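Local coordinates for protein transcriptional regulator (Pseudomonas aeruginosa, PDB 2WUI) that acts as a TetR-family transcriptional repressor with a key part in antibiotic resistance, probably by binding DNA through its helix-turn-helix motif, at residues 78-82 with 148-152; 89-93 with 167-171; 159-163 with 195-199. All coordinates share one frame. Residues are numbered along the deposited sequence.

Contact 1: residues 78-82 with 148-152; sequences RVPAL and GELPA
Residues 78-82 run as extended loop through Val79 (phi/psi -144/175°) to Pro80 (-67/149°), the N-cap position, and turn helical at Ala81 and Leu82. Residues 148-152 form an irregular link: Gly148 has a positive phi (77°), which suits glycine, Glu149 lies at -64/-15°, and Leu150 is extended (-144/154°). The closest CA pair is Pro80 and Glu149, 7.3 Å apart.

Glu149 bridges this gap with chi1 near -47° (m) and chi2 t. Proline at an N-cap brings no capping acceptor of its own; the first-turn amide of Ala81 finds one in the Glu149 carboxylate: Ala81 N donates to Glu149 OE2 at 2.8 Å (152°) and weakly to Glu149 OE1 at 3.0 Å. A negative charge at a helix N-terminus also suits the helix dipole. The same carboxylate lies against apolar groups, with Pro80 CB 3.3 Å from Glu149 OE1. Leu82 (m, m) points toward the loop, its CD2 4.0 Å from Leu150 CG.

This hydrogen bond from the first helical amide joins the loop after helix 120-146 to the start of helix 81-97. Ala144 of helix 120-146 touches Leu82, Glu149 and Leu150, while, from helix 185-201, Leu196 meets Leu82 and Leu199 meets Leu150.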
ATOM      1  N   ARG A  78       5.378  17.159 -28.141  1.00143.33           N
ATOM      2  CA  ARG A  78       6.777  17.078 -28.536  1.00137.23           C
ATOM      3  C   ARG A  78       7.711  17.235 -27.331  1.00139.76           C
ATOM      4  O   ARG A  78       8.399  18.259 -27.176  1.00140.35           O
ATOM      5  CB  ARG A  78       7.083  18.124 -29.607  1.00134.51           C
ATOM      6  CG  ARG A  78       6.105  18.114 -30.771  1.00128.08           C
ATOM      7  CD  ARG A  78       6.024  16.740 -31.453  1.00123.31           C
ATOM      8  NE  ARG A  78       5.786  16.920 -32.883  1.00120.52           N
ATOM      9  CZ  ARG A  78       6.481  16.340 -33.863  1.00123.62           C
ATOM     10  NH1 ARG A  78       6.160  16.599 -35.127  1.00122.98           N
ATOM     11  NH2 ARG A  78       7.471  15.483 -33.599  1.00123.19           N
ATOM     12  N   VAL A  79       7.716  16.208 -26.484  1.00136.61           N
ATOM     13  CA  VAL A  79       8.587  16.140 -25.327  1.00135.00           C
ATOM     14  C   VAL A  79       8.991  14.680 -25.173  1.00140.75           C
ATOM     15  O   VAL A  79       8.509  13.826 -25.919  1.00146.61           O
ATOM     16  CB  VAL A  79       7.851  16.596 -24.061  1.00138.79           C
ATOM     17  CG1 VAL A  79       7.309  17.994 -24.226  1.00130.44           C
ATOM     18  CG2 VAL A  79       6.726  15.640 -23.743  1.00142.15           C
ATOM     19  N   PRO A  80       9.881  14.378 -24.216  1.00137.79           N
ATOM     20  CA  PRO A  80      10.183  12.958 -23.990  1.00134.07           C
ATOM     21  C   PRO A  80       8.957  12.237 -23.420  1.00138.60           C
ATOM     22  O   PRO A  80       8.149  12.854 -22.711  1.00138.08           O
ATOM     23  CB  PRO A  80      11.297  12.992 -22.943  1.00132.79           C
ATOM     24  CG  PRO A  80      11.824  14.383 -22.957  1.00137.99           C
ATOM     25  CD  PRO A  80      10.693  15.269 -23.375  1.00135.74           C
ATOM     26  N   ALA A  81       8.803  10.954 -23.719  1.00132.23           N
ATOM     27  CA  ALA A  81       7.629  10.251 -23.238  1.00127.31           C
ATOM     28  C   ALA A  81       7.647  10.196 -21.716  1.00128.05           C
ATOM     29  O   ALA A  81       6.599  10.212 -21.074  1.00130.00           O
ATOM     30  CB  ALA A  81       7.558   8.870 -23.823  1.00128.24           C
ATOM     31  N   LEU A  82       8.841  10.134 -21.134  1.00127.22           N
ATOM     32  CA  LEU A  82       8.946  10.098 -19.685  1.00122.77           C
ATOM     33  C   LEU A  82       8.590  11.445 -19.080  1.00127.51           C
ATOM     34  O   LEU A  82       8.224  11.527 -17.909  1.00126.69           O
ATOM     35  CB  LEU A  82      10.342   9.681 -19.236  1.00127.79           C
ATOM     36  CG  LEU A  82      10.749   8.201 -19.282  1.00127.77           C
ATOM     37  CD1 LEU A  82       9.591   7.237 -18.894  1.00120.15           C
ATOM     38  CD2 LEU A  82      11.358   7.847 -20.624  1.00119.95           C
ATOM     39  N   GLY A 148      13.860   5.735 -28.456  1.00131.32           N
ATOM     40  CA  GLY A 148      15.270   5.769 -28.115  1.00129.00           C
ATOM     41  C   GLY A 148      15.606   6.294 -26.727  1.00131.69           C
ATOM     42  O   GLY A 148      16.748   6.158 -26.296  1.00132.27           O
ATOM     43  N   GLU A 149      14.638   6.877 -26.016  1.00126.14           N
ATOM     44  CA  GLU A 149      14.897   7.382 -24.662  1.00123.52           C
ATOM     45  C   GLU A 149      15.283   6.309 -23.621  1.00126.49           C
ATOM     46  O   GLU A 149      15.743   6.668 -22.531  1.00125.00           O
ATOM     47  CB  GLU A 149      13.708   8.193 -24.118  1.00124.64           C
ATOM     48  CG  GLU A 149      13.117   9.231 -25.079  1.00135.72           C
ATOM     49  CD  GLU A 149      11.801   9.837 -24.564  1.00141.07           C
ATOM     50  OE1 GLU A 149      11.517   9.693 -23.347  1.00134.67           O
ATOM     51  OE2 GLU A 149      11.057  10.458 -25.373  1.00144.00           O
ATOM     52  N   LEU A 150      15.070   5.023 -23.917  1.00124.09           N
ATOM     53  CA  LEU A 150      15.400   3.949 -22.955  1.00128.29           C
ATOM     54  C   LEU A 150      15.931   2.675 -23.632  1.00129.82           C
ATOM     55  O   LEU A 150      15.614   2.397 -24.787  1.00134.25           O
ATOM     56  CB  LEU A 150      14.204   3.579 -22.059  1.00129.06           C
ATOM     57  CG  LEU A 150      13.532   4.551 -21.075  1.00129.65           C
ATOM     58  CD1 LEU A 150      12.614   3.783 -20.134  1.00124.45           C
ATOM     59  CD2 LEU A 150      14.526   5.377 -20.268  1.00129.10           C
ATOM     60  N   PRO A 151      16.725   1.882 -22.902  1.00122.81           N
ATOM     61  CA  PRO A 151      17.391   0.738 -23.533  1.00124.31           C
ATOM     62  C   PRO A 151      16.431  -0.225 -24.222  1.00130.54           C
ATOM     63  O   PRO A 151      15.555  -0.820 -23.570  1.00129.05           O
ATOM     64  CB  PRO A 151      18.032  -0.010 -22.360  1.00122.69           C
ATOM     65  CG  PRO A 151      17.682   0.725 -21.118  1.00125.97           C
ATOM     66  CD  PRO A 151      17.086   2.048 -21.485  1.00128.22           C
ATOM     67  N   ALA A 152      16.603  -0.412 -25.527  1.00130.28           N
ATOM     68  CA  ALA A 152      15.930  -1.526 -26.174  1.00128.11           C
ATOM     69  C   ALA A 152      16.517  -2.696 -25.439  1.00131.17           C
ATOM     70  O   ALA A 152      17.697  -2.659 -25.076  1.00135.03           O
ATOM     71  CB  ALA A 152      16.274  -1.596 -27.640  1.00120.93           C
TER

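Contact 2: residues 89-93 with 167-171; sequences GMGFL and WDGIC
Two helices of the all-helical regulatory domain of a TetR-type repressor pass here, residues 89-93 of helix 81-97 and residues 167-171 of helix 156-174. The segments run in roughly the same direction, 34° apart (signed crossing angle -34°), and their axes come no nearer than 12.0 Å. Gly89 CA lies 8.0 Å from Trp167 CA, and Leu93 CA 7.3 Å from Cys171 CA. At this spacing the long indole of Trp167 does much of the bridging, and Leu93 and Ile170 help to close the rest.

The CA-to-CB bond of Trp167 points sideways, but chi1 near -154° (t) and chi2 near 89° swing the indole across to the other helix. Phe92 (chi1 t, chi2 46°) points toward it; the Phe92 ring and the indole's six-membered ring are nearly parallel, 14° between planes, yet slid so far apart, 5.5 Å between centroids, that they barely overlap. Phe92 CD2 lies 3.7 Å from Trp167 CZ2. Leu93 (t, t) places its CB 3.6 Å from Trp167 CZ2 and its CD1 4.1 Å from Ile170 CG1.

Phe192 of helix 185-201 also meets Trp167 and Ile170, and Ile170 packs on Ser165 of the second subunit. Trp167 NE1, at the end of the indole that reaches helix 81-97, donates to Gly89 O at 3.3 Å (160°), an oxygen that also accepts the helical bond from Leu93 N at 3.1 Å.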
ATOM      1  N   GLY A  89       1.855  11.316 -13.552  1.00128.47           N
ATOM      2  CA  GLY A  89       2.019  10.693 -12.242  1.00125.46           C
ATOM      3  C   GLY A  89       2.088  11.718 -11.124  1.00121.64           C
ATOM      4  O   GLY A  89       1.707  11.462  -9.985  1.00124.57           O
ATOM      5  N   MET A  90       2.572  12.900 -11.463  1.00124.77           N
ATOM      6  CA  MET A  90       2.712  13.968 -10.492  1.00126.83           C
ATOM      7  C   MET A  90       1.432  14.801 -10.382  1.00122.09           C
ATOM      8  O   MET A  90       1.034  15.212  -9.298  1.00119.42           O
ATOM      9  CB  MET A  90       3.906  14.843 -10.867  1.00124.28           C
ATOM     10  CG  MET A  90       5.183  14.433 -10.160  1.00122.00           C
ATOM     11  SD  MET A  90       5.083  14.839  -8.392  1.00138.83           S
ATOM     12  CE  MET A  90       6.287  13.709  -7.718  1.00127.57           C
ATOM     13  N   GLY A  91       0.790  15.062 -11.513  1.00119.96           N
ATOM     14  CA  GLY A  91      -0.521  15.660 -11.479  1.00124.56           C
ATOM     15  C   GLY A  91      -1.544  14.814 -10.756  1.00125.44           C
ATOM     16  O   GLY A  91      -2.091  15.218  -9.745  1.00124.97           O
ATOM     17  N   PHE A  92      -1.763  13.611 -11.264  1.00127.25           N
ATOM     18  CA  PHE A  92      -2.611  12.621 -10.616  1.00129.17           C
ATOM     19  C   PHE A  92      -2.335  12.309  -9.131  1.00132.08           C
ATOM     20  O   PHE A  92      -3.270  12.258  -8.325  1.00136.79           O
ATOM     21  CB  PHE A  92      -2.631  11.323 -11.413  1.00127.47           C
ATOM     22  CG  PHE A  92      -3.534  10.290 -10.827  1.00134.01           C
ATOM     23  CD1 PHE A  92      -4.822  10.628 -10.422  1.00139.05           C
ATOM     24  CD2 PHE A  92      -3.103   8.983 -10.656  1.00140.94           C
ATOM     25  CE1 PHE A  92      -5.669   9.677  -9.864  1.00135.88           C
ATOM     26  CE2 PHE A  92      -3.948   8.020 -10.095  1.00138.93           C
ATOM     27  CZ  PHE A  92      -5.233   8.369  -9.702  1.00131.00           C
ATOM     28  N   LEU A  93      -1.087  12.073  -8.748  1.00128.47           N
ATOM     29  CA  LEU A  93      -0.843  11.808  -7.335  1.00129.43           C
ATOM     30  C   LEU A  93      -1.396  12.972  -6.542  1.00131.84           C
ATOM     31  O   LEU A  93      -2.025  12.795  -5.504  1.00132.67           O
ATOM     32  CB  LEU A  93       0.642  11.657  -7.034  1.00125.57           C
ATOM     33  CG  LEU A  93       0.927  11.216  -5.593  1.00131.84           C
ATOM     34  CD1 LEU A  93       2.408  11.100  -5.363  1.00134.84           C
ATOM     35  CD2 LEU A  93       0.365  12.176  -4.584  1.00138.84           C
ATOM     36  N   TRP A 167       5.339   4.316  -7.026  1.00117.88           N
ATOM     37  CA  TRP A 167       4.207   5.212  -6.851  1.00120.88           C
ATOM     38  C   TRP A 167       3.420   4.832  -5.597  1.00124.79           C
ATOM     39  O   TRP A 167       3.453   5.547  -4.583  1.00122.39           O
ATOM     40  CB  TRP A 167       3.303   5.104  -8.073  1.00126.79           C
ATOM     41  CG  TRP A 167       2.487   6.302  -8.341  1.00128.36           C
ATOM     42  CD1 TRP A 167       2.833   7.377  -9.106  1.00125.07           C
ATOM     43  CD2 TRP A 167       1.167   6.542  -7.882  1.00134.94           C
ATOM     44  NE1 TRP A 167       1.809   8.290  -9.137  1.00122.25           N
ATOM     45  CE2 TRP A 167       0.765   7.800  -8.391  1.00133.36           C
ATOM     46  CE3 TRP A 167       0.277   5.829  -7.071  1.00136.31           C
ATOM     47  CZ2 TRP A 167      -0.481   8.359  -8.118  1.00133.19           C
ATOM     48  CZ3 TRP A 167      -0.967   6.386  -6.800  1.00135.55           C
ATOM     49  CH2 TRP A 167      -1.331   7.640  -7.322  1.00132.96           C
ATOM     50  N   ASP A 168       2.726   3.693  -5.671  1.00121.89           N
ATOM     51  CA  ASP A 168       1.964   3.161  -4.540  1.00113.47           C
ATOM     52  C   ASP A 168       2.666   3.323  -3.190  1.00118.41           C
ATOM     53  O   ASP A 168       2.091   3.851  -2.235  1.00128.28           O
ATOM     54  CB  ASP A 168       1.711   1.665  -4.725  1.00111.75           C
ATOM     55  CG  ASP A 168       0.896   1.358  -5.990  1.00123.47           C
ATOM     56  OD1 ASP A 168       0.659   2.299  -6.782  1.00130.21           O
ATOM     57  OD2 ASP A 168       0.488   0.188  -6.204  1.00118.24           O
ATOM     58  N   GLY A 169       3.906   2.858  -3.115  1.00114.39           N
ATOM     59  CA  GLY A 169       4.793   3.169  -2.004  1.00114.48           C
ATOM     60  C   GLY A 169       4.783   4.599  -1.463  1.00121.11           C
ATOM     61  O   GLY A 169       4.599   4.777  -0.260  1.00124.62           O
ATOM     62  N   ILE A 170       5.005   5.618  -2.299  1.00122.42           N
ATOM     63  CA  ILE A 170       4.990   6.986  -1.770  1.00128.01           C
ATOM     64  C   ILE A 170       3.558   7.451  -1.498  1.00127.36           C
ATOM     65  O   ILE A 170       3.308   8.199  -0.550  1.00124.50           O
ATOM     66  CB  ILE A 170       5.780   8.019  -2.644  1.00127.20           C
ATOM     67  CG1 ILE A 170       5.037   8.350  -3.930  1.00124.48           C
ATOM     68  CG2 ILE A 170       7.183   7.483  -2.994  1.00129.14           C
ATOM     69  CD1 ILE A 170       5.606   7.574  -5.122  1.00129.57           C
ATOM     70  N   CYS A 171       2.624   6.977  -2.316  1.00129.60           N
ATOM     71  CA  CYS A 171       1.209   7.203  -2.058  1.00134.32           C
ATOM     72  C   CYS A 171       0.899   6.851  -0.606  1.00131.53           C
ATOM     73  O   CYS A 171       0.353   7.659   0.133  1.00141.33           O
ATOM     74  CB  CYS A 171       0.344   6.357  -2.995  1.00134.23           C
ATOM     75  SG  CYS A 171      -1.052   7.260  -3.711  1.00164.79           S
TER

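Contact 3: residues 159-163 with 195-199; sequences ASIYL and GLDSL
Helical residues 159-163 and 195-199 lie antiparallel, their N-to-C directions 165° apart (signed crossing angle 165°) and their axes 10.4 Å apart at closest approach. The register sets Ala159 against Leu199 (CA-CA 6.6 Å) and Leu163 against Gly195 (CA-CA 6.7 Å), so at each end of the match a small residue faces a leucine.

Leu199 is one bump. With chi1 near -55° (m), its end reaches into the hollow between Ala159, Tyr162 and Leu163: Leu199 CD1 lies 3.9 Å from Ala159 CB and 3.7 Å from Leu163 CD2, while Leu199 CD2 is 3.7 Å from Tyr162 CD1. The short alanine methyl makes the depth of this hollow. Leu163 answers from the other helix, its CD2 3.6 Å from Leu196 CD2 and its CD1 4.2 Å from Gly195 C; a CB on Gly195 would point toward the partner helix and sit only 3.6 Å from Leu163 CD1.

Helices 156-174 and 185-201 are the last two of the chain, the pair that in TetR-family repressors usually packs against its counterpart to form the dimer, and here both touch the second subunit. Tyr162 fits that place: chi1 t (-176°) sends the ring across toward helix 185-201, with CE1 3.6 Å from Gly195 O, which lies at the ring edge, and 3.0 Å from Ser198 OG. Its hydroxyl goes on to hydrogen-bond Tyr162 OH of the second subunit, and the Tyr162 side chain packs on Met191 of that subunit. Ser198, small and with chi1 p, turns its OG back on its own helix to donate to Gly195 O at 2.9 Å.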
ATOM      1  N   ALA A 159       9.657  -3.383 -15.568  1.00116.00           N
ATOM      2  CA  ALA A 159       9.860  -1.943 -15.384  1.00120.64           C
ATOM      3  C   ALA A 159       8.624  -1.255 -14.816  1.00117.59           C
ATOM      4  O   ALA A 159       8.703  -0.557 -13.805  1.00117.28           O
ATOM      5  CB  ALA A 159      10.285  -1.269 -16.690  1.00116.82           C
ATOM      6  N   SER A 160       7.484  -1.432 -15.472  1.00115.13           N
ATOM      7  CA  SER A 160       6.257  -0.886 -14.926  1.00120.41           C
ATOM      8  C   SER A 160       6.085  -1.359 -13.487  1.00117.00           C
ATOM      9  O   SER A 160       5.921  -0.549 -12.571  1.00118.15           O
ATOM     10  CB  SER A 160       5.056  -1.294 -15.762  1.00118.02           C
ATOM     11  OG  SER A 160       5.161  -2.657 -16.092  1.00123.58           O
ATOM     12  N   ILE A 161       6.142  -2.668 -13.274  1.00115.84           N
ATOM     13  CA  ILE A 161       5.966  -3.170 -11.918  1.00116.33           C
ATOM     14  C   ILE A 161       6.828  -2.317 -10.986  1.00115.94           C
ATOM     15  O   ILE A 161       6.398  -1.960  -9.889  1.00121.66           O
ATOM     16  CB  ILE A 161       6.304  -4.669 -11.782  1.00117.74           C
ATOM     17  CG1 ILE A 161       5.292  -5.521 -12.548  1.00111.68           C
ATOM     18  CG2 ILE A 161       6.294  -5.077 -10.330  1.00115.62           C
ATOM     19  CD1 ILE A 161       5.604  -6.994 -12.529  1.00110.32           C
ATOM     20  N   TYR A 162       8.016  -1.942 -11.448  1.00112.44           N
ATOM     21  CA  TYR A 162       8.903  -1.106 -10.650  1.00114.59           C
ATOM     22  C   TYR A 162       8.297   0.277 -10.405  1.00111.85           C
ATOM     23  O   TYR A 162       8.105   0.675  -9.264  1.00114.80           O
ATOM     24  CB  TYR A 162      10.282  -0.998 -11.320  1.00114.98           C
ATOM     25  CG  TYR A 162      11.316  -0.234 -10.516  1.00108.33           C
ATOM     26  CD1 TYR A 162      11.662   1.060 -10.848  1.00109.10           C
ATOM     27  CD2 TYR A 162      11.963  -0.821  -9.438  1.00112.43           C
ATOM     28  CE1 TYR A 162      12.619   1.767 -10.119  1.00110.87           C
ATOM     29  CE2 TYR A 162      12.923  -0.126  -8.706  1.00112.45           C
ATOM     30  CZ  TYR A 162      13.242   1.175  -9.055  1.00109.49           C
ATOM     31  OH  TYR A 162      14.183   1.899  -8.347  1.00116.16           O
ATOM     32  N   LEU A 163       7.988   1.011 -11.467  1.00111.79           N
ATOM     33  CA  LEU A 163       7.378   2.338 -11.315  1.00114.83           C
ATOM     34  C   LEU A 163       6.059   2.296 -10.525  1.00118.28           C
ATOM     35  O   LEU A 163       5.859   3.045  -9.563  1.00118.87           O
ATOM     36  CB  LEU A 163       7.160   2.984 -12.689  1.00111.04           C
ATOM     37  CG  LEU A 163       8.015   4.205 -13.056  1.00108.90           C
ATOM     38  CD1 LEU A 163       9.143   4.365 -12.060  1.00110.82           C
ATOM     39  CD2 LEU A 163       8.559   4.101 -14.496  1.00104.92           C
ATOM     40  N   GLY A 195      13.500   7.222  -9.834  1.00116.10           N
ATOM     41  CA  GLY A 195      12.926   5.941 -10.185  1.00117.00           C
ATOM     42  C   GLY A 195      13.129   5.742 -11.666  1.00117.39           C
ATOM     43  O   GLY A 195      13.478   4.648 -12.118  1.00119.20           O
ATOM     44  N   LEU A 196      12.922   6.816 -12.422  1.00117.25           N
ATOM     45  CA  LEU A 196      13.051   6.780 -13.871  1.00117.70           C
ATOM     46  C   LEU A 196      14.499   6.559 -14.330  1.00122.31           C
ATOM     47  O   LEU A 196      14.751   5.881 -15.330  1.00119.47           O
ATOM     48  CB  LEU A 196      12.482   8.059 -14.452  1.00118.37           C
ATOM     49  CG  LEU A 196      11.002   8.180 -14.104  1.00124.58           C
ATOM     50  CD1 LEU A 196      10.528   9.618 -14.163  1.00116.43           C
ATOM     51  CD2 LEU A 196      10.191   7.297 -15.051  1.00127.39           C
ATOM     52  N   ASP A 197      15.463   7.108 -13.601  1.00123.23           N
ATOM     53  CA  ASP A 197      16.855   6.840 -13.947  1.00124.41           C
ATOM     54  C   ASP A 197      17.112   5.346 -13.914  1.00126.30           C
ATOM     55  O   ASP A 197      17.753   4.804 -14.815  1.00131.53           O
ATOM     56  CB  ASP A 197      17.829   7.540 -12.993  1.00129.18           C
ATOM     57  CG  ASP A 197      17.995   9.021 -13.307  1.00137.43           C
ATOM     58  OD1 ASP A 197      16.962   9.711 -13.482  1.00137.64           O
ATOM     59  OD2 ASP A 197      19.158   9.494 -13.378  1.00146.65           O
ATOM     60  N   SER A 198      16.616   4.667 -12.885  1.00124.05           N
ATOM     61  CA  SER A 198      17.014   3.283 -12.719  1.00118.17           C
ATOM     62  C   SER A 198      16.552   2.497 -13.929  1.00114.80           C
ATOM     63  O   SER A 198      17.235   1.582 -14.352  1.00122.68           O
ATOM     64  CB  SER A 198      16.493   2.686 -11.428  1.00112.17           C
ATOM     65  OG  SER A 198      15.137   2.335 -11.594  1.00122.30           O
ATOM     66  N   LEU A 199      15.427   2.870 -14.527  1.00116.31           N
ATOM     67  CA  LEU A 199      15.044   2.189 -15.765  1.00118.22           C
ATOM     68  C   LEU A 199      16.147   2.426 -16.772  1.00117.53           C
ATOM     69  O   LEU A 199      16.558   1.512 -17.485  1.00121.70           O
ATOM     70  CB  LEU A 199      13.714   2.681 -16.350  1.00117.34           C
ATOM     71  CG  LEU A 199      12.425   2.693 -15.524  1.00118.08           C
ATOM     72  CD1 LEU A 199      11.249   2.457 -16.449  1.00116.15           C
ATOM     73  CD2 LEU A 199      12.433   1.661 -14.414  1.00115.49           C
TER

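Overall arrangement
Contacts 1 and 3 touch, their centres 13 Å apart, through Leu82 against Leu196 and Leu150 against Leu199, so the apolar side of the loop contact runs into the helix packing. Contact 1 is the most peripheral, its centre about 24 Å from the chain's centre, and relies on a carboxylate at a helix start. Contact 2, its centre about 9 Å from that point, combines aromatic packing with one indole N-H to backbone carbonyl hydrogen bond; both are partly buried, whereas contact 3 is buried and mainly aliphatic. Helix 81-97 serves contacts 1 and 2, and helix 156-174 serves contacts 2 and 3, whose segments adjoin in sequence. Both of these reach the second subunit; contact 1 does not.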